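PDB 6Y0R: chitooligosaccharide oxidase from Gibberella zeae, which oxidises the C1 hydroxyl of chitooligosaccharides to the lactone, reducing molecular oxygen to hydrogen peroxide with a bicovalently bound FAD. Local coordinates for residues A[50-55]-A[99-104]; A[140-145]-A[309-314]; A[387-392]-A[397-402]. All coordinates share one frame; numbering follows the deposited sequence.

Contact 1: A[50-55]-A[99-104]; sequences GTAYNL and LGFGGE. With FAD (flavin-adenine dinucleotide), chain B.
The carbonyl O of G50 sits at the edge of the F101 ring, near its plane. It lies 3.3 Å from F101 CE2 and 3.7 Å from F101 CZ, so two ring carbons border one polar atom. F101 carries the contact from the 99-104 side. Its CG stands anti to the carbonyl carbon (chi1 -69°), which turns the ring toward the 50-52 backbone. There F101 CZ comes within 3.5 Å of A52 N, obliquely to the ring. The methyl of A52 points at the same ring, with CB 3.7 Å from F101 CE1. A52 also touches S98, and F101 also touches P61. A tight turn brings F101 here, marked by a weak bond of 2.9 Å from G102 N to L99 O. Both segments reach the cofactor. L99 CB lies 3.6 Å from FAD O3B, and G100 CA approaches FAD O2B on the adenosine ribose. Y53 CE2 lies 3.5 Å from FAD C8M, and the Y53 ring also meets that of H94. H94 is probably the residue linked to that methyl, as in related bicovalent flavoproteins. Through Y53, L99 and G100 the arrangement lines the FAD pocket of a PCMH-type flavoprotein, in which the flavin is held bicovalently.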
loop_
_atom_site.group_PDB
_atom_site.type_symbol
_atom_site.label_atom_id
_atom_site.label_comp_id
_atom_site.label_asym_id
_atom_site.label_seq_id
_atom_site.Cartn_x
_atom_site.Cartn_y
_atom_site.Cartn_z
ATOM N N GLY A 50 10.643 2.952 17.364
ATOM C CA GLY A 50 9.352 3.166 18.034
ATOM C C GLY A 50 8.755 4.518 17.741
ATOM O O GLY A 50 7.812 4.903 18.446
ATOM N N THR A 51 9.264 5.234 16.726
ATOM C CA THR A 51 8.706 6.527 16.294
ATOM C C THR A 51 7.933 6.282 15.004
ATOM O O THR A 51 8.567 5.948 13.990
ATOM C CB THR A 51 9.760 7.610 16.094
ATOM O OG1 THR A 51 10.483 7.722 17.327
ATOM C CG2 THR A 51 9.121 8.931 15.748
ATOM N N ALA A 52 6.621 6.411 15.087
ATOM C CA ALA A 52 5.716 6.134 13.944
ATOM C C ALA A 52 6.063 7.073 12.800
ATOM O O ALA A 52 6.472 8.231 13.011
ATOM C CB ALA A 52 4.297 6.250 14.387
ATOM N N TYR A 53 5.930 6.567 11.575
ATOM C CA TYR A 53 6.166 7.367 10.358
ATOM C C TYR A 53 5.299 8.617 10.394
ATOM O O TYR A 53 5.765 9.742 10.167
ATOM C CB TYR A 53 5.784 6.513 9.143
ATOM C CG TYR A 53 5.738 7.298 7.869
ATOM C CD1 TYR A 53 6.899 7.800 7.324
ATOM C CD2 TYR A 53 4.555 7.508 7.191
ATOM C CE1 TYR A 53 6.883 8.542 6.157
ATOM C CE2 TYR A 53 4.526 8.240 6.017
ATOM C CZ TYR A 53 5.691 8.766 5.513
ATOM O OH TYR A 53 5.703 9.455 4.328
ATOM N N ASN A 54 4.011 8.454 10.671
ATOM C CA ASN A 54 3.063 9.584 10.701
ATOM C C ASN A 54 3.151 10.284 12.068
ATOM O O ASN A 54 2.792 9.672 13.060
ATOM C CB ASN A 54 1.610 9.181 10.428
ATOM C CG ASN A 54 0.685 10.351 10.178
ATOM O OD1 ASN A 54 1.058 11.523 10.395
ATOM N ND2 ASN A 54 -0.497 10.064 9.644
ATOM N N LEU A 55 3.678 11.507 12.089
ATOM C CA LEU A 55 3.837 12.316 13.336
ATOM C C LEU A 55 2.475 12.648 13.942
ATOM O O LEU A 55 2.395 12.951 15.170
ATOM C CB LEU A 55 4.631 13.575 12.957
ATOM C CG LEU A 55 6.045 13.280 12.442
ATOM C CD1 LEU A 55 6.756 14.546 11.963
ATOM C CD2 LEU A 55 6.856 12.583 13.516
ATOM N N LEU A 99 -0.481 1.381 12.006
ATOM C CA LEU A 99 -0.997 0.023 12.330
ATOM C C LEU A 99 0.127 -0.973 12.610
ATOM O O LEU A 99 -0.184 -2.028 13.218
ATOM C CB LEU A 99 -1.986 -0.458 11.273
ATOM C CG LEU A 99 -3.216 0.453 11.082
ATOM C CD1 LEU A 99 -4.200 -0.124 10.094
ATOM C CD2 LEU A 99 -3.919 0.735 12.389
ATOM N N GLY A 100 1.392 -0.680 12.299
ATOM C CA GLY A 100 2.484 -1.599 12.677
ATOM C C GLY A 100 2.698 -1.555 14.198
ATOM O O GLY A 100 3.398 -2.461 14.707
ATOM N N PHE A 101 2.213 -0.496 14.858
ATOM C CA PHE A 101 2.189 -0.365 16.340
ATOM C C PHE A 101 0.944 -1.040 16.904
ATOM O O PHE A 101 0.880 -1.325 18.141
ATOM C CB PHE A 101 2.193 1.097 16.772
ATOM C CG PHE A 101 3.479 1.808 16.483
ATOM C CD1 PHE A 101 3.850 2.079 15.178
ATOM C CD2 PHE A 101 4.361 2.138 17.506
ATOM C CE1 PHE A 101 5.055 2.698 14.896
ATOM C CE2 PHE A 101 5.554 2.768 17.222
ATOM C CZ PHE A 101 5.916 3.042 15.924
ATOM N N GLY A 102 -0.031 -1.327 16.054
ATOM C CA GLY A 102 -1.351 -1.758 16.517
ATOM C C GLY A 102 -2.413 -0.687 16.480
ATOM O O GLY A 102 -3.548 -1.038 16.862
ATOM N N GLY A 103 -2.095 0.566 16.100
ATOM C CA GLY A 103 -3.080 1.671 16.070
ATOM C C GLY A 103 -3.597 2.044 17.443
ATOM O O GLY A 103 -4.705 2.593 17.574
ATOM N N GLU A 104 -2.812 1.725 18.470
ATOM C CA GLU A 104 -3.101 1.989 19.905
ATOM C C GLU A 104 -1.833 1.673 20.700
ATOM O O GLU A 104 -0.902 1.114 20.130
ATOM C CB GLU A 104 -4.271 1.155 20.425
ATOM C CG GLU A 104 -4.051 -0.328 20.321
ATOM C CD GLU A 104 -5.271 -1.171 20.691
ATOM O OE1 GLU A 104 -6.307 -0.583 21.080
ATOM O OE2 GLU A 104 -5.176 -2.388 20.622
HETATM P PA FAD B . 4.040 -1.116 8.413
HETATM O O1A FAD B . 3.522 0.069 9.120
HETATM O O2A FAD B . 5.267 -1.785 8.889
HETATM O O5B FAD B . 2.911 -2.233 8.297
HETATM C C5B FAD B . 1.677 -1.998 7.618
HETATM C C4B FAD B . 0.649 -3.017 8.077
HETATM O O4B FAD B . 1.085 -4.347 7.697
HETATM C C3B FAD B . 0.390 -3.127 9.594
HETATM O O3B FAD B . -0.932 -3.618 9.851
HETATM C C2B FAD B . 1.411 -4.173 10.020
HETATM O O2B FAD B . 1.133 -4.798 11.276
HETATM C C1B FAD B . 1.339 -5.127 8.859
HETATM N N9A FAD B . 2.547 -5.905 8.634
HETATM C C8A FAD B . 3.756 -5.414 8.215
HETATM N N7A FAD B . 4.677 -6.364 8.102
HETATM C C5A FAD B . 4.022 -7.531 8.480
HETATM C C6A FAD B . 4.451 -8.867 8.581
HETATM N N6A FAD B . 5.691 -9.233 8.247
HETATM N N1A FAD B . 3.565 -9.803 9.023
HETATM C C2A FAD B . 2.333 -9.373 9.364
HETATM N N3A FAD B . 1.810 -8.145 9.286
HETATM C C4A FAD B . 2.713 -7.253 8.836
HETATM N N1 FAD B . 1.199 2.054 -1.481
HETATM C C2 FAD B . 1.018 1.624 -2.739
HETATM O O2 FAD B . 0.227 0.643 -2.987
HETATM N N3 FAD B . 1.712 2.211 -3.758
HETATM C C4 FAD B . 2.604 3.256 -3.577
HETATM O O4 FAD B . 3.215 3.738 -4.545
HETATM C C4X FAD B . 2.821 3.722 -2.258
HETATM N N5 FAD B . 3.717 4.687 -2.040
HETATM C C5X FAD B . 3.999 5.018 -0.733
HETATM C C6 FAD B . 5.002 5.988 -0.466
HETATM C C7 FAD B . 5.299 6.364 0.833
HETATM C C7M FAD B . 6.350 7.421 1.111
HETATM C C8 FAD B . 4.619 5.713 1.944
HETATM C C8M FAD B . 4.969 5.977 3.395
HETATM C C9 FAD B . 3.597 4.785 1.654
HETATM C C9A FAD B . 3.274 4.434 0.336
HETATM N N10 FAD B . 2.283 3.474 0.069
HETATM C C10 FAD B . 2.044 3.053 -1.244
HETATM C "C1'" FAD B . 1.490 2.863 1.140
HETATM C "C2'" FAD B . 2.115 1.550 1.616
HETATM O "O2'" FAD B . 1.861 0.501 0.681
HETATM C "C3'" FAD B . 1.514 1.212 2.956
HETATM O "O3'" FAD B . 1.853 2.310 3.834
HETATM C "C4'" FAD B . 2.067 -0.121 3.463
HETATM O "O4'" FAD B . 1.139 -0.778 4.344
HETATM C "C5'" FAD B . 3.371 0.121 4.169
HETATM O "O5'" FAD B . 4.024 -1.122 4.489
HETATM P P FAD B . 5.136 -1.089 5.618
HETATM O O1P FAD B . 5.683 -2.459 5.774
HETATM O O2P FAD B . 6.103 0.019 5.412
HETATM O O3P FAD B . 4.252 -0.623 6.893
#

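Contact 2: A[140-145]-A[309-314]; sequences ELWNQG and TVDWMG
W142 projects from helix 134-145 toward the start of helix 312-320 and touches D311, W312 and M313. Its CG is anti to the backbone N (chi1 174°), which extends the indole away from its own helix. M313 CB lies over one face of this indole. It is 3.5 Å from the centroid of the W142 five-membered ring and only 7° off the ring normal, a clear CH-pi contact. M313 SD approaches the same W142 ring obliquely, at 4.4 Å from the centroid. This is a Met-aromatic contact. The six-membered part of W142 reaches further, to the carboxylate of D311. D311 CG lies 3.6 Å from W142 CH2, with the ring and carboxylate planes 46° apart. D311 is the N-cap of helix 312-320. Its OD1 accepts a nearly straight bond of 2.9 Å from G314 N, which fixes the carboxylate beside the indole. The contact thus joins a helix of the FAD-binding part to the junction between strand 305-310, at the edge of the seven-stranded antiparallel sheet, and the helix that follows. W142 CZ3 also lies 3.9 Å from W312 CB, while W142 CE3 lies at the edge of the W312 ring, near its plane. A229 touches both tryptophans. Two residues on, Q144 turns to its own helix and to strand 118-120. Q144 NE2 donates to E140 OE1 at 2.9 Å and also to V118 O. Q144 OE1 accepts from L120 N, so its amide ties the helix to that strand.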
loop_
_atom_site.group_PDB
_atom_site.type_symbol
_atom_site.label_atom_id
_atom_site.label_comp_id
_atom_site.label_asym_id
_atom_site.label_seq_id
_atom_site.Cartn_x
_atom_site.Cartn_y
_atom_site.Cartn_z
ATOM N N GLU A 140 18.245 -5.033 -5.357
ATOM C CA GLU A 140 18.777 -6.418 -5.281
ATOM C C GLU A 140 18.279 -7.256 -6.442
ATOM O O GLU A 140 19.068 -7.986 -7.024
ATOM C CB GLU A 140 18.425 -7.100 -3.957
ATOM C CG GLU A 140 19.240 -6.566 -2.798
ATOM C CD GLU A 140 20.716 -6.950 -2.826
ATOM O OE1 GLU A 140 21.057 -7.886 -3.546
ATOM O OE2 GLU A 140 21.513 -6.305 -2.102
ATOM N N LEU A 141 17.004 -7.188 -6.813
ATOM C CA LEU A 141 16.524 -8.027 -7.920
ATOM C C LEU A 141 17.167 -7.558 -9.224
ATOM O O LEU A 141 17.437 -8.390 -10.089
ATOM C CB LEU A 141 14.997 -7.991 -7.987
ATOM C CG LEU A 141 14.291 -8.628 -6.801
ATOM C CD1 LEU A 141 12.780 -8.539 -7.028
ATOM C CD2 LEU A 141 14.708 -10.089 -6.576
ATOM N N TRP A 142 17.307 -6.255 -9.388
ATOM C CA TRP A 142 17.938 -5.671 -10.597
ATOM C C TRP A 142 19.391 -6.157 -10.670
ATOM O O TRP A 142 19.794 -6.675 -11.729
ATOM C CB TRP A 142 17.857 -4.156 -10.537
ATOM C CG TRP A 142 18.585 -3.467 -11.650
ATOM C CD1 TRP A 142 19.748 -2.780 -11.509
ATOM C CD2 TRP A 142 18.164 -3.297 -13.011
ATOM N NE1 TRP A 142 20.098 -2.215 -12.699
ATOM C CE2 TRP A 142 19.138 -2.495 -13.633
ATOM C CE3 TRP A 142 17.082 -3.735 -13.771
ATOM C CZ2 TRP A 142 19.074 -2.192 -14.989
ATOM C CZ3 TRP A 142 17.005 -3.412 -15.105
ATOM C CH2 TRP A 142 17.979 -2.620 -15.707
ATOM N N ASN A 143 20.125 -6.017 -9.592
ATOM C CA ASN A 143 21.587 -6.313 -9.627
ATOM C C ASN A 143 21.797 -7.832 -9.695
ATOM O O ASN A 143 22.678 -8.295 -10.446
ATOM C CB ASN A 143 22.285 -5.719 -8.419
ATOM C CG ASN A 143 22.362 -4.209 -8.421
ATOM O OD1 ASN A 143 22.251 -3.574 -9.463
ATOM N ND2 ASN A 143 22.675 -3.630 -7.280
ATOM N N GLN A 144 21.004 -8.636 -9.002
ATOM C CA GLN A 144 21.223 -10.109 -8.967
ATOM C C GLN A 144 20.875 -10.735 -10.322
ATOM O O GLN A 144 21.537 -11.729 -10.710
ATOM C CB GLN A 144 20.434 -10.766 -7.827
ATOM C CG GLN A 144 20.987 -10.474 -6.441
ATOM C CD GLN A 144 20.208 -11.173 -5.355
ATOM O OE1 GLN A 144 19.791 -12.318 -5.520
ATOM N NE2 GLN A 144 19.944 -10.463 -4.269
ATOM N N GLY A 145 19.904 -10.220 -11.076
ATOM C CA GLY A 145 19.419 -10.930 -12.262
ATOM C C GLY A 145 18.607 -10.120 -13.228
ATOM O O GLY A 145 18.027 -10.729 -14.142
ATOM N N THR A 309 12.536 7.639 -21.878
ATOM C CA THR A 309 12.758 6.190 -21.775
ATOM C C THR A 309 13.995 5.938 -20.917
ATOM O O THR A 309 15.111 6.464 -21.259
ATOM C CB THR A 309 12.873 5.546 -23.153
ATOM O OG1 THR A 309 11.720 5.893 -23.910
ATOM C CG2 THR A 309 12.982 4.041 -23.087
ATOM N N VAL A 310 13.849 5.063 -19.957
ATOM C CA VAL A 310 14.912 4.613 -19.027
ATOM C C VAL A 310 14.808 3.093 -18.906
ATOM O O VAL A 310 14.002 2.477 -19.616
ATOM C CB VAL A 310 14.764 5.333 -17.678
ATOM C CG1 VAL A 310 15.039 6.815 -17.810
ATOM C CG2 VAL A 310 13.394 5.122 -17.068
ATOM N N ASP A 311 15.638 2.487 -18.076
ATOM C CA ASP A 311 15.496 1.069 -17.699
ATOM C C ASP A 311 14.781 1.020 -16.360
ATOM O O ASP A 311 14.489 2.069 -15.750
ATOM C CB ASP A 311 16.844 0.333 -17.750
ATOM C CG ASP A 311 17.856 0.813 -16.738
ATOM O OD1 ASP A 311 17.455 1.243 -15.618
ATOM O OD2 ASP A 311 19.059 0.735 -17.079
ATOM N N TRP A 312 14.438 -0.172 -15.941
ATOM C CA TRP A 312 13.647 -0.372 -14.714
ATOM C C TRP A 312 14.272 0.348 -13.517
ATOM O O TRP A 312 13.589 1.042 -12.745
ATOM C CB TRP A 312 13.512 -1.876 -14.477
ATOM C CG TRP A 312 12.797 -2.175 -13.209
ATOM C CD1 TRP A 312 13.295 -2.667 -12.043
ATOM C CD2 TRP A 312 11.414 -1.896 -12.969
ATOM N NE1 TRP A 312 12.312 -2.737 -11.098
ATOM C CE2 TRP A 312 11.140 -2.301 -11.646
ATOM C CE3 TRP A 312 10.399 -1.336 -13.754
ATOM C CZ2 TRP A 312 9.870 -2.204 -11.086
ATOM C CZ3 TRP A 312 9.143 -1.273 -13.209
ATOM C CH2 TRP A 312 8.887 -1.689 -11.902
ATOM N N MET A 313 15.579 0.181 -13.273
ATOM C CA MET A 313 16.200 0.789 -12.087
ATOM C C MET A 313 16.181 2.316 -12.234
ATOM O O MET A 313 16.001 3.000 -11.226
ATOM C CB MET A 313 17.619 0.245 -11.903
ATOM C CG MET A 313 18.185 0.504 -10.579
ATOM S SD MET A 313 17.353 -0.448 -9.267
ATOM C CE MET A 313 16.933 0.949 -8.228
ATOM N N GLY A 314 16.318 2.841 -13.451
ATOM C CA GLY A 314 16.150 4.275 -13.779
ATOM C C GLY A 314 14.741 4.792 -13.459
ATOM O O GLY A 314 14.607 5.913 -12.930
#

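Contact 3: A[387-392]-A[397-402]; sequences SKPKPS and VHRDTL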
loop_
_atom_site.group_PDB
_atom_site.type_symbol
_atom_site.label_atom_id
_atom_site.label_comp_id
_atom_site.label_asym_id
_atom_site.label_seq_id
_atom_site.Cartn_x
_atom_site.Cartn_y
_atom_site.Cartn_z
ATOM N N SER A 387 -7.354 -6.100 -12.421
ATOM C CA SER A 387 -8.805 -6.414 -12.459
ATOM C C SER A 387 -9.024 -7.735 -13.193
ATOM O O SER A 387 -10.214 -8.044 -13.491
ATOM C CB SER A 387 -9.619 -5.264 -12.994
ATOM O OG SER A 387 -9.075 -4.754 -14.192
ATOM N N LYS A 388 -7.995 -8.559 -13.319
ATOM C CA LYS A 388 -8.161 -9.895 -13.964
ATOM C C LYS A 388 -8.700 -10.918 -12.964
ATOM O O LYS A 388 -9.724 -11.578 -13.225
ATOM C CB LYS A 388 -6.874 -10.359 -14.635
ATOM C CG LYS A 388 -7.018 -11.708 -15.301
ATOM C CD LYS A 388 -5.798 -12.052 -16.116
ATOM C CE LYS A 388 -5.729 -13.533 -16.472
ATOM N NZ LYS A 388 -5.397 -14.394 -15.319
ATOM N N PRO A 389 -8.111 -11.094 -11.764
ATOM C CA PRO A 389 -8.691 -11.993 -10.766
ATOM C C PRO A 389 -10.118 -11.576 -10.416
ATOM O O PRO A 389 -10.416 -10.416 -10.433
ATOM C CB PRO A 389 -7.748 -11.909 -9.555
ATOM C CG PRO A 389 -6.459 -11.379 -10.135
ATOM C CD PRO A 389 -6.902 -10.442 -11.230
ATOM N N LYS A 390 -10.969 -12.533 -10.041
ATOM C CA LYS A 390 -12.279 -12.191 -9.463
ATOM C C LYS A 390 -12.048 -11.661 -8.055
ATOM O O LYS A 390 -11.078 -12.003 -7.435
ATOM C CB LYS A 390 -13.167 -13.410 -9.360
ATOM C CG LYS A 390 -13.707 -13.882 -10.686
ATOM C CD LYS A 390 -14.612 -15.090 -10.462
ATOM C CE LYS A 390 -15.357 -15.469 -11.726
ATOM N NZ LYS A 390 -16.429 -16.447 -11.423
ATOM N N PRO A 391 -12.985 -10.864 -7.522
ATOM C CA PRO A 391 -12.886 -10.383 -6.148
ATOM C C PRO A 391 -12.606 -11.458 -5.092
ATOM O O PRO A 391 -11.861 -11.194 -4.126
ATOM C CB PRO A 391 -14.258 -9.727 -5.935
ATOM C CG PRO A 391 -14.660 -9.228 -7.330
ATOM C CD PRO A 391 -14.128 -10.284 -8.258
ATOM N N SER A 392 -13.120 -12.679 -5.259
ATOM C CA SER A 392 -12.973 -13.746 -4.254
ATOM C C SER A 392 -11.684 -14.548 -4.442
ATOM O O SER A 392 -11.407 -15.396 -3.621
ATOM C CB SER A 392 -14.211 -14.651 -4.284
ATOM O OG SER A 392 -14.341 -15.200 -5.575
ATOM N N VAL A 397 -10.144 -7.504 -2.438
ATOM C CA VAL A 397 -11.503 -7.613 -3.008
ATOM C C VAL A 397 -11.710 -6.688 -4.209
ATOM O O VAL A 397 -12.611 -6.975 -5.007
ATOM C CB VAL A 397 -12.548 -7.391 -1.912
ATOM C CG1 VAL A 397 -12.740 -5.920 -1.596
ATOM C CG2 VAL A 397 -13.882 -8.036 -2.286
ATOM N N HIS A 398 -10.988 -5.575 -4.333
ATOM C CA HIS A 398 -11.352 -4.462 -5.245
ATOM C C HIS A 398 -10.856 -4.765 -6.667
ATOM O O HIS A 398 -10.042 -3.997 -7.227
ATOM C CB HIS A 398 -10.857 -3.127 -4.670
ATOM C CG HIS A 398 -11.466 -2.796 -3.352
ATOM N ND1 HIS A 398 -12.843 -2.805 -3.141
ATOM C CD2 HIS A 398 -10.899 -2.370 -2.190
ATOM C CE1 HIS A 398 -13.055 -2.480 -1.866
ATOM N NE2 HIS A 398 -11.907 -2.214 -1.280
ATOM N N ARG A 399 -11.320 -5.878 -7.214
ATOM C CA ARG A 399 -10.937 -6.337 -8.579
ATOM C C ARG A 399 -11.947 -5.848 -9.622
ATOM O O ARG A 399 -11.661 -5.964 -10.856
ATOM C CB ARG A 399 -10.935 -7.863 -8.568
ATOM C CG ARG A 399 -9.987 -8.492 -7.566
ATOM C CD ARG A 399 -8.519 -8.227 -7.869
ATOM N NE ARG A 399 -7.600 -9.024 -7.078
ATOM C CZ ARG A 399 -6.302 -9.029 -7.206
ATOM N NH1 ARG A 399 -5.582 -9.833 -6.451
ATOM N NH2 ARG A 399 -5.750 -8.286 -8.155
ATOM N N ASP A 400 -13.110 -5.406 -9.156
ATOM C CA ASP A 400 -14.272 -5.016 -9.978
ATOM C C ASP A 400 -14.273 -3.495 -10.199
ATOM O O ASP A 400 -14.976 -3.007 -11.098
ATOM C CB ASP A 400 -15.529 -5.560 -9.276
ATOM C CG ASP A 400 -15.790 -5.046 -7.834
ATOM O OD1 ASP A 400 -14.829 -4.793 -7.004
ATOM O OD2 ASP A 400 -17.012 -4.907 -7.497
ATOM N N THR A 401 -13.418 -2.748 -9.514
ATOM C CA THR A 401 -13.362 -1.285 -9.581
ATOM C C THR A 401 -12.412 -0.860 -10.704
ATOM O O THR A 401 -11.549 -1.659 -11.104
ATOM C CB THR A 401 -13.023 -0.736 -8.194
ATOM O OG1 THR A 401 -11.916 -1.486 -7.705
ATOM C CG2 THR A 401 -14.156 -0.843 -7.205
ATOM N N LEU A 402 -12.611 0.334 -11.254
ATOM C CA LEU A 402 -11.771 0.880 -12.337
ATOM C C LEU A 402 -10.752 1.844 -11.745
ATOM O O LEU A 402 -9.688 1.992 -12.353
ATOM C CB LEU A 402 -12.691 1.585 -13.349
ATOM C CG LEU A 402 -12.034 2.273 -14.539
ATOM C CD1 LEU A 402 -11.198 1.286 -15.373
ATOM C CD2 LEU A 402 -13.088 2.913 -15.413
HETATM O O HOH W 1 -12.695 -7.233 -13.040
HETATM O O HOH W 2 -9.137 -11.015 -5.603
#
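The guanidinium of R399 carries the P389 ring on one face, with P389 CG 3.7 Å above its centre. At the edge, in the guanidinium plane, R399 NE donates to water 2 at 2.9 Å. K390 O is also within bonding distance of this water. NH1 forms a salt bridge with D180 and a bond to T394, and NH2 bonds V386 O. These polar partners hold the group flat against the proline. The arginine chain bends at chi2 (-66°), which brings the guanidinium against P389. R399 CB comes 3.2 Å from P389 O. V397 CG1 lies over one face of the H398 imidazole, toward its rim. H398 is the centre of an inverse gamma turn, closed by a weak bond from R399 N to V397 O. P391 packs against this turn, its CB 3.3 Å from V397 O. Water 1 lies within bonding distance of S387 O (2.6 Å) and R399 O (2.7 Å), though both waters have more acceptors in reach than protons. Both segments belong to the loop between strands 371-378 and 403-411, neighbours in the seven-stranded sheet. V397 touches N465, between helices 454-462 and 466-476. S392 O bonds W207 of helix 203-212, and L402 lies on helix 247-260.

In the fold
The three contacts follow one another along the chain, each closing before the next opens. Their centres form a wide triangle. Contact 1 is about 32 Å from contact 2, centre to centre. Contact 1 is about 30 Å from contact 3, and contact 2 is about 29 Å from contact 3, again between centres. None touches another. Contacts 1 and 3 lie on opposite sides of the chain's centre. Segments 99-104 and 140-145 both come from the FAD-binding part. Contacts 2 and 3 share the seven-stranded antiparallel sheet: one uses strand 305-310, one of its two outermost strands, the other the loop joining strands 371-378 and 403-411. Contact 1 lines the cofactor pocket, while contacts 2 and 3 lie farther from FAD.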